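Local coordinates for protein cellulase (Bacillus sp. BG-CS10, PDB 5E09) that probably hydrolyses internal beta-1,4-glucosidic bonds of cellulose, as a halophilic enzyme with a family 5 catalytic barrel followed by an X2 module and a family 46 carbohydrate-binding module, at residues Val283-Glu288 with His515-Glu520; Asp385-Gly390 with Thr394-Ala399; Thr416-Phe419 with Ala423-His426. One frame throughout, in Å; residues are numbered along the deposited sequence.

Interaction 1: residues Val283-Glu288 with His515-Glu520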
loop_
_atom_site.group_PDB
_atom_site.type_symbol
_atom_site.label_atom_id
_atom_site.label_comp_id
_atom_site.label_asym_id
_atom_site.label_seq_id
_atom_site.Cartn_x
_atom_site.Cartn_y
_atom_site.Cartn_z
ATOM N N VAL A 283 -7.387 -2.784 -7.706
ATOM C CA VAL A 283 -8.091 -3.678 -6.793
ATOM C C VAL A 283 -8.906 -2.888 -5.752
ATOM O O VAL A 283 -9.915 -3.367 -5.225
ATOM C CB VAL A 283 -7.068 -4.626 -6.111
ATOM C CG1 VAL A 283 -7.664 -5.354 -4.932
ATOM C CG2 VAL A 283 -6.515 -5.611 -7.133
ATOM N N ILE A 284 -8.472 -1.662 -5.482
ATOM C CA ILE A 284 -9.175 -0.783 -4.561
ATOM C C ILE A 284 -9.830 0.334 -5.359
ATOM O O ILE A 284 -9.149 1.035 -6.104
ATOM C CB ILE A 284 -8.213 -0.179 -3.504
ATOM C CG1 ILE A 284 -7.296 -1.261 -2.927
ATOM C CG2 ILE A 284 -8.987 0.554 -2.399
ATOM C CD1 ILE A 284 -8.037 -2.406 -2.290
ATOM N N GLN A 285 -11.144 0.494 -5.222
ATOM C CA GLN A 285 -11.856 1.540 -5.953
ATOM C C GLN A 285 -11.257 2.905 -5.606
ATOM O O GLN A 285 -10.944 3.176 -4.444
ATOM C CB GLN A 285 -13.354 1.498 -5.636
ATOM C CG GLN A 285 -14.240 2.156 -6.691
ATOM C CD GLN A 285 -14.397 3.660 -6.492
ATOM O OE1 GLN A 285 -14.228 4.179 -5.384
ATOM N NE2 GLN A 285 -14.715 4.367 -7.574
ATOM N N GLN A 286 -11.091 3.748 -6.623
ATOM C CA GLN A 286 -10.291 4.971 -6.517
ATOM C C GLN A 286 -10.669 5.902 -5.353
ATOM O O GLN A 286 -9.804 6.317 -4.570
ATOM C CB GLN A 286 -10.368 5.744 -7.841
ATOM C CG GLN A 286 -9.426 6.935 -7.936
ATOM C CD GLN A 286 -7.950 6.544 -8.016
ATOM O OE1 GLN A 286 -7.587 5.368 -7.888
ATOM N NE2 GLN A 286 -7.094 7.537 -8.241
ATOM N N GLY A 287 -11.953 6.222 -5.231
ATOM C CA GLY A 287 -12.407 7.108 -4.173
ATOM C C GLY A 287 -12.134 6.551 -2.788
ATOM O O GLY A 287 -11.728 7.273 -1.867
ATOM N N GLU A 288 -12.349 5.248 -2.649
ATOM C CA GLU A 288 -12.133 4.566 -1.379
ATOM C C GLU A 288 -10.642 4.524 -1.030
ATOM O O GLU A 288 -10.259 4.705 0.132
ATOM C CB GLU A 288 -12.728 3.159 -1.435
ATOM C CG GLU A 288 -14.221 3.142 -1.748
ATOM C CD GLU A 288 -15.043 3.963 -0.757
ATOM O OE1 GLU A 288 -14.932 3.727 0.464
ATOM O OE2 GLU A 288 -15.803 4.851 -1.197
ATOM N N HIS A 515 -21.356 -7.552 -7.871
ATOM C CA HIS A 515 -21.722 -6.257 -7.307
ATOM C C HIS A 515 -20.964 -5.134 -8.012
ATOM O O HIS A 515 -19.715 -5.106 -8.006
ATOM C CB HIS A 515 -21.426 -6.201 -5.802
ATOM C CG HIS A 515 -22.174 -7.213 -4.986
ATOM N ND1 HIS A 515 -23.049 -6.860 -3.981
ATOM C CD2 HIS A 515 -22.159 -8.568 -5.010
ATOM C CE1 HIS A 515 -23.547 -7.951 -3.427
ATOM N NE2 HIS A 515 -23.024 -9.002 -4.035
ATOM N N PHE A 516 -21.734 -4.216 -8.596
ATOM C CA PHE A 516 -21.215 -3.044 -9.300
ATOM C C PHE A 516 -21.326 -1.789 -8.439
ATOM O O PHE A 516 -22.147 -1.728 -7.526
ATOM C CB PHE A 516 -21.966 -2.832 -10.616
ATOM C CG PHE A 516 -21.714 -3.895 -11.633
ATOM C CD1 PHE A 516 -22.381 -5.108 -11.568
ATOM C CD2 PHE A 516 -20.807 -3.685 -12.659
ATOM C CE1 PHE A 516 -22.143 -6.095 -12.506
ATOM C CE2 PHE A 516 -20.569 -4.670 -13.603
ATOM C CZ PHE A 516 -21.234 -5.875 -13.523
ATOM N N TRP A 517 -20.513 -0.783 -8.745
ATOM C CA TRP A 517 -20.486 0.447 -7.951
ATOM C C TRP A 517 -21.698 1.354 -8.167
ATOM O O TRP A 517 -21.947 2.259 -7.377
ATOM C CB TRP A 517 -19.196 1.216 -8.235
ATOM C CG TRP A 517 -18.063 0.653 -7.450
ATOM C CD1 TRP A 517 -17.005 -0.076 -7.927
ATOM C CD2 TRP A 517 -17.894 0.723 -6.041
ATOM N NE1 TRP A 517 -16.180 -0.445 -6.892
ATOM C CE2 TRP A 517 -16.711 0.040 -5.703
ATOM C CE3 TRP A 517 -18.632 1.315 -4.998
ATOM C CZ2 TRP A 517 -16.232 -0.078 -4.408
ATOM C CZ3 TRP A 517 -18.167 1.201 -3.702
ATOM C CH2 TRP A 517 -16.979 0.510 -3.417
ATOM N N SER A 518 -22.453 1.109 -9.231
ATOM C CA SER A 518 -23.722 1.796 -9.437
ATOM C C SER A 518 -24.761 1.348 -8.415
ATOM O O SER A 518 -25.716 2.070 -8.124
ATOM C CB SER A 518 -24.247 1.525 -10.833
ATOM O OG SER A 518 -24.709 0.187 -10.912
ATOM N N GLY A 519 -24.568 0.150 -7.874
ATOM C CA GLY A 519 -25.557 -0.477 -7.019
ATOM C C GLY A 519 -26.176 -1.682 -7.704
ATOM O O GLY A 519 -26.840 -2.491 -7.065
ATOM N N GLU A 520 -25.960 -1.804 -9.011
ATOM C CA GLU A 520 -26.484 -2.943 -9.763
ATOM C C GLU A 520 -25.867 -4.258 -9.311
ATOM O O GLU A 520 -24.707 -4.315 -8.905
ATOM C CB GLU A 520 -26.247 -2.764 -11.267
ATOM C CG GLU A 520 -27.177 -1.767 -11.928
ATOM C CD GLU A 520 -28.622 -2.230 -11.934
ATOM O OE1 GLU A 520 -28.865 -3.454 -12.017
ATOM O OE2 GLU A 520 -29.517 -1.363 -11.852
#
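Gln-285 and Trp-517 meet at an interface between modules. Gln-285 sits at the N-terminus of helix 286-302 of the family 5 catalytic region. Trp-517 lies in the turn between strands 509-516 and 521-529 of the C-terminal carbohydrate-binding module. In a CH-pi contact, CG of Gln-285 stands over one face of the indole, 3.5 Å from the centroid of the five-membered ring and 25° off the ring normal. The closest ring atom to this CG is NE1 of Trp-517, at 3.3 Å. CB of Gln-285 lies beyond the rim of the six-membered ring, 3.5 Å from CZ2 of Trp-517. CG of Gln-285 is set on the indole by chi1 (-158°), anti to the backbone N, and the bend at chi2 (-86°) turns the amide back to its own helix. There OE1 of Gln-285 accepts two weak bonds, from Gly-287 N at 3.1 Å and from Glu-288 N at 3.5 Å. NE2 of Gln-285 bonds Asn-346, so both ends of the amide are occupied. Glu-288 adds a looser touch, its CG 4.2 Å from CH2 of Trp-517. Its carboxylate is held elsewhere, by Phe-241 N and by a salt bridge to Lys-291. Leu-347 and Arg-240 also touch the indole. Trp-517 is presented by a type I turn from Phe-516 to Gly-519, where Phe-516 O takes the N-H of Gly-519 and Phe-516 N donates to Glu-520 O. On one side, then, is a glutamine N-cap, and on the other a type I turn with a G1 bulge, as in 3:5 beta hairpins.

Interaction 2: residues Asp385-Gly390 with Thr394-Ala399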
loop_
_atom_site.group_PDB
_atom_site.type_symbol
_atom_site.label_atom_id
_atom_site.label_comp_id
_atom_site.label_asym_id
_atom_site.label_seq_id
_atom_site.Cartn_x
_atom_site.Cartn_y
_atom_site.Cartn_z
ATOM N N ASP A 385 -26.286 25.494 -11.909
ATOM C CA ASP A 385 -25.531 24.257 -12.113
ATOM C C ASP A 385 -25.391 23.393 -10.847
ATOM O O ASP A 385 -25.287 22.171 -10.943
ATOM C CB ASP A 385 -24.147 24.567 -12.689
ATOM C CG ASP A 385 -24.220 25.269 -14.031
ATOM O OD1 ASP A 385 -25.344 25.508 -14.519
ATOM O OD2 ASP A 385 -23.151 25.581 -14.598
ATOM N N TYR A 386 -25.393 24.019 -9.668
ATOM C CA TYR A 386 -25.286 23.274 -8.420
ATOM C C TYR A 386 -25.670 24.067 -7.171
ATOM O O TYR A 386 -25.660 25.294 -7.171
ATOM C CB TYR A 386 -23.864 22.734 -8.256
ATOM C CG TYR A 386 -22.811 23.769 -7.917
ATOM C CD1 TYR A 386 -22.160 24.485 -8.918
ATOM C CD2 TYR A 386 -22.436 23.999 -6.599
ATOM C CE1 TYR A 386 -21.185 25.417 -8.614
ATOM C CE2 TYR A 386 -21.459 24.928 -6.284
ATOM C CZ TYR A 386 -20.837 25.632 -7.295
ATOM O OH TYR A 386 -19.866 26.556 -6.980
ATOM N N GLU A 387 -25.998 23.342 -6.103
ATOM C CA GLU A 387 -26.362 23.944 -4.819
ATOM C C GLU A 387 -25.653 23.209 -3.683
ATOM O O GLU A 387 -25.240 22.062 -3.846
ATOM C CB GLU A 387 -27.880 23.900 -4.589
ATOM C CG GLU A 387 -28.744 24.250 -5.797
ATOM C CD GLU A 387 -30.225 23.987 -5.560
ATOM O OE1 GLU A 387 -30.581 23.555 -4.444
ATOM O OE2 GLU A 387 -31.035 24.207 -6.490
ATOM N N LEU A 388 -25.518 23.860 -2.534
ATOM C CA LEU A 388 -24.922 23.210 -1.373
ATOM C C LEU A 388 -25.741 23.457 -0.113
ATOM O O LEU A 388 -25.798 24.579 0.378
ATOM C CB LEU A 388 -23.488 23.693 -1.152
ATOM C CG LEU A 388 -22.765 23.011 0.017
ATOM C CD1 LEU A 388 -22.268 21.616 -0.384
ATOM C CD2 LEU A 388 -21.623 23.864 0.557
ATOM N N ALA A 389 -26.368 22.408 0.413
ATOM C CA ALA A 389 -27.068 22.509 1.693
ATOM C C ALA A 389 -26.249 21.832 2.785
ATOM O O ALA A 389 -26.218 20.604 2.875
ATOM C CB ALA A 389 -28.466 21.890 1.601
ATOM N N GLY A 390 -25.582 22.639 3.599
ATOM C CA GLY A 390 -24.765 22.078 4.645
ATOM C C GLY A 390 -23.509 21.464 4.062
ATOM O O GLY A 390 -22.527 22.154 3.792
ATOM N N THR A 394 -25.732 19.292 -4.315
ATOM C CA THR A 394 -26.677 18.907 -5.350
ATOM C C THR A 394 -26.214 19.344 -6.740
ATOM O O THR A 394 -25.955 20.533 -6.974
ATOM C CB THR A 394 -28.070 19.496 -5.082
ATOM O OG1 THR A 394 -28.534 19.064 -3.796
ATOM C CG2 THR A 394 -29.053 19.045 -6.157
HETATM N N MSE A 395 -26.095 18.373 -7.649
HETATM C CA MSE A 395 -25.927 18.660 -9.073
HETATM C C MSE A 395 -27.297 18.850 -9.709
HETATM O O MSE A 395 -28.163 17.968 -9.626
HETATM C CB MSE A 395 -25.170 17.538 -9.799
HETATM C CG MSE A 395 -23.754 17.321 -9.314
HETATM SE SE MSE A 395 -22.688 18.954 -9.320
HETATM C CE MSE A 395 -23.003 19.499 -11.166
ATOM N N LYS A 396 -27.490 20.000 -10.345
ATOM C CA LYS A 396 -28.765 20.311 -10.969
ATOM C C LYS A 396 -28.923 19.540 -12.275
ATOM O O LYS A 396 -27.946 19.297 -12.985
ATOM C CB LYS A 396 -28.895 21.817 -11.214
ATOM C CG LYS A 396 -28.665 22.679 -9.972
ATOM C CD LYS A 396 -29.745 22.475 -8.925
ATOM C CE LYS A 396 -31.121 22.807 -9.481
ATOM N NZ LYS A 396 -32.196 22.741 -8.451
ATOM N N ALA A 397 -30.164 19.174 -12.584
ATOM C CA ALA A 397 -30.483 18.339 -13.740
ATOM C C ALA A 397 -30.027 18.936 -15.072
ATOM O O ALA A 397 -29.644 18.208 -15.986
ATOM C CB ALA A 397 -31.978 18.073 -13.779
ATOM N N ASP A 398 -30.075 20.257 -15.189
ATOM C CA ASP A 398 -29.678 20.912 -16.433
ATOM C C ASP A 398 -28.165 20.865 -16.644
ATOM O O ASP A 398 -27.699 20.715 -17.773
ATOM C CB ASP A 398 -30.169 22.358 -16.453
ATOM C CG ASP A 398 -31.679 22.455 -16.436
ATOM O OD1 ASP A 398 -32.337 21.545 -16.986
ATOM O OD2 ASP A 398 -32.207 23.438 -15.871
ATOM N N ALA A 399 -27.400 20.996 -15.564
ATOM C CA ALA A 399 -25.947 20.876 -15.651
ATOM C C ALA A 399 -25.547 19.458 -16.079
ATOM O O ALA A 399 -24.724 19.271 -16.978
ATOM C CB ALA A 399 -25.305 21.238 -14.327
HETATM O O HOH W 1 -27.868 20.211 -1.538
#
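The carboxylate of Glu-387 is met from above its plane by Lys-396, whose NZ lies 2.7 Å from OE2 and 44° out of that plane. This salt bridge joins strand 386-389 of a beta hairpin to the residue just after its partner strand 392-395, at the N-cap position of helix 397-403, in the middle module, of the X2 family. The bends at chi2 and chi3 of Lys-396 (-66° and -59°) bring its CD alongside the carboxylate, 3.3 Å from OE2 of Glu-387. NZ has a second acidic partner in Asp-358. With an alanine here, the carboxylates of Glu-387 and Asp-358 would probably be left near each other without the cation they share. Glu-387 and Thr-394 form an antiparallel hydrogen-bonded pair, with N-H...O bonds of 2.9 Å from Glu-387 N to Thr-394 O and from Thr-394 N to Glu-387 O. Tyr-386 and selenomethionine Met-395 are the neighbouring non-hydrogen-bonded pair. CB of Tyr-386 touches SE of Met-395 at 4.1 Å, and both side chains pack on Leu-373. Asp-385 O accepts the N-H of Lys-396 from well above its carbonyl plane. The same oxygen has methyl carbons close by, CE of Met-395 and CB of Ala-399. On the face of Glu-387 and Thr-394, a water takes the N-H of Ala-389 and donates to OG1 of Thr-394 at 2.6 Å; that hydroxyl also bonds OD1 of Asp-360.

Interaction 3: residues Thr416-Phe419 with Ala423-His426; sequences TAQF and ADWH
Thr-416 to Phe-419 and Ala-423 to His-426 run antiparallel, with end-to-end directions 151° apart. They are the adjoining ends of strands 410-419 and 425-432, joined by a short loop. Ala-417 and Trp-425 form a hydrogen-bonded pair. Ala-417 N donates to Trp-425 O at 2.8 Å, nearly in line with the carbonyl bond, and Trp-425 N donates to Ala-417 O at 3.0 Å, in the carbonyl plane. Thr-416 and His-426 are the next, non-hydrogen-bonded pair. Before the regular pairing begins, CA of Asp-424 makes a CA-H...O contact of 3.3 Å to the same Ala-417 O.

On one face of the sheet, Thr-416 and His-426 lie side by side and point the same way. OG1 of Thr-416 is 3.5 Å from CD2 of the imidazole of His-426. The methyl CG2 of Thr-416, anti to its own N, also reaches Asp-424 and meets its CB at 3.6 Å. The carboxylate of Asp-424 continues beside Gln-418, its OD1 3.4 Å from CA of Gln-418.

The other face is apolar. CB of Trp-425 lies near the ring plane of Phe-419, at its edge, 4.1 Å from CE1. CB of Ala-417 fits against CB of Trp-425 at 4.4 Å. Trp-425 has CG anti to its backbone N (chi1 -176°), and its indole leads away from strand 410-419 to meet Met-331 of helix 326-337 and Thr-342. Leu-370 lies against both Ala-417 and Phe-419. This is a beta hairpin of two inner strands of the five-stranded mixed sheet of an X2 module, a domain of the immunoglobulin-like E-set clan, with its tryptophan packed on a helix.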
loop_
_atom_site.group_PDB
_atom_site.type_symbol
_atom_site.label_atom_id
_atom_site.label_comp_id
_atom_site.label_asym_id
_atom_site.label_seq_id
_atom_site.Cartn_x
_atom_site.Cartn_y
_atom_site.Cartn_z
ATOM N N THR A 416 -14.910 18.852 -10.763
ATOM C CA THR A 416 -13.892 19.097 -9.751
ATOM C C THR A 416 -14.407 19.981 -8.617
ATOM O O THR A 416 -14.742 21.145 -8.828
ATOM C CB THR A 416 -12.648 19.763 -10.377
ATOM O OG1 THR A 416 -12.165 18.960 -11.465
ATOM C CG2 THR A 416 -11.550 19.948 -9.335
ATOM N N ALA A 417 -14.477 19.423 -7.414
ATOM C CA ALA A 417 -14.848 20.184 -6.231
ATOM C C ALA A 417 -13.615 20.806 -5.601
ATOM O O ALA A 417 -12.608 20.126 -5.355
ATOM C CB ALA A 417 -15.578 19.305 -5.223
ATOM N N GLN A 418 -13.712 22.108 -5.354
ATOM C CA GLN A 418 -12.622 22.902 -4.811
ATOM C C GLN A 418 -12.953 23.345 -3.398
ATOM O O GLN A 418 -14.104 23.636 -3.080
ATOM C CB GLN A 418 -12.358 24.118 -5.693
ATOM C CG GLN A 418 -12.210 23.790 -7.165
ATOM C CD GLN A 418 -12.176 25.033 -8.040
ATOM O OE1 GLN A 418 -13.064 25.889 -7.966
ATOM N NE2 GLN A 418 -11.143 25.141 -8.870
ATOM N N PHE A 419 -11.934 23.403 -2.554
ATOM C CA PHE A 419 -12.134 23.664 -1.139
ATOM C C PHE A 419 -11.158 24.722 -0.649
ATOM O O PHE A 419 -10.131 24.966 -1.285
ATOM C CB PHE A 419 -11.984 22.367 -0.329
ATOM C CG PHE A 419 -12.967 21.300 -0.721
ATOM C CD1 PHE A 419 -12.664 20.391 -1.720
ATOM C CD2 PHE A 419 -14.210 21.227 -0.109
ATOM C CE1 PHE A 419 -13.581 19.421 -2.090
ATOM C CE2 PHE A 419 -15.131 20.262 -0.483
ATOM C CZ PHE A 419 -14.816 19.359 -1.469
ATOM N N ALA A 423 -6.781 18.959 -1.036
ATOM C CA ALA A 423 -6.814 18.604 -2.449
ATOM C C ALA A 423 -8.218 18.749 -3.013
ATOM O O ALA A 423 -9.211 18.680 -2.279
ATOM C CB ALA A 423 -6.308 17.179 -2.656
ATOM N N ASP A 424 -8.291 18.948 -4.322
ATOM C CA ASP A 424 -9.565 18.948 -5.020
ATOM C C ASP A 424 -10.108 17.532 -5.103
ATOM O O ASP A 424 -9.339 16.575 -5.203
ATOM C CB ASP A 424 -9.417 19.539 -6.421
ATOM C CG ASP A 424 -9.166 21.034 -6.397
ATOM O OD1 ASP A 424 -9.485 21.674 -5.373
ATOM O OD2 ASP A 424 -8.654 21.565 -7.404
ATOM N N TRP A 425 -11.433 17.398 -5.059
ATOM C CA TRP A 425 -12.045 16.084 -5.182
ATOM C C TRP A 425 -12.652 15.947 -6.569
ATOM O O TRP A 425 -13.355 16.841 -7.024
ATOM C CB TRP A 425 -13.104 15.869 -4.095
ATOM C CG TRP A 425 -13.717 14.495 -4.106
ATOM C CD1 TRP A 425 -14.889 14.126 -4.707
ATOM C CD2 TRP A 425 -13.195 13.311 -3.488
ATOM N NE1 TRP A 425 -15.127 12.789 -4.498
ATOM C CE2 TRP A 425 -14.097 12.262 -3.752
ATOM C CE3 TRP A 425 -12.047 13.034 -2.731
ATOM C CZ2 TRP A 425 -13.894 10.955 -3.293
ATOM C CZ3 TRP A 425 -11.843 11.732 -2.275
ATOM C CH2 TRP A 425 -12.761 10.713 -2.561
ATOM N N HIS A 426 -12.382 14.837 -7.249
ATOM C CA HIS A 426 -12.828 14.691 -8.629
ATOM C C HIS A 426 -13.943 13.675 -8.788
ATOM O O HIS A 426 -13.723 12.473 -8.674
ATOM C CB HIS A 426 -11.653 14.306 -9.529
ATOM C CG HIS A 426 -10.531 15.291 -9.494
ATOM N ND1 HIS A 426 -9.583 15.300 -8.494
ATOM C CD2 HIS A 426 -10.224 16.323 -10.314
ATOM C CE1 HIS A 426 -8.731 16.286 -8.709
ATOM N NE2 HIS A 426 -9.097 16.922 -9.806
#

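Interaction 1 ties the catalytic region to the C-terminal module, while interactions 2 and 3 are hairpins within the X2 module between them. Both hairpins lie inside the long chain loop that interaction 1 closes. Interaction 3 touches interaction 1: Gly-287 O is 3.7 Å from CH2 of Trp-425, so the segment 283-288 meets a tryptophan from each of the two later modules. The centres of interactions 2 and 3 are about 15 Å apart, and their nearest atoms about 7 Å. Interaction 2 stays about 15 Å from interaction 1 at the nearest atoms. In family 5 enzymes the catalytic glutamates lie at the C-terminal ends of barrel strands four and seven, so probably outside all six segments here.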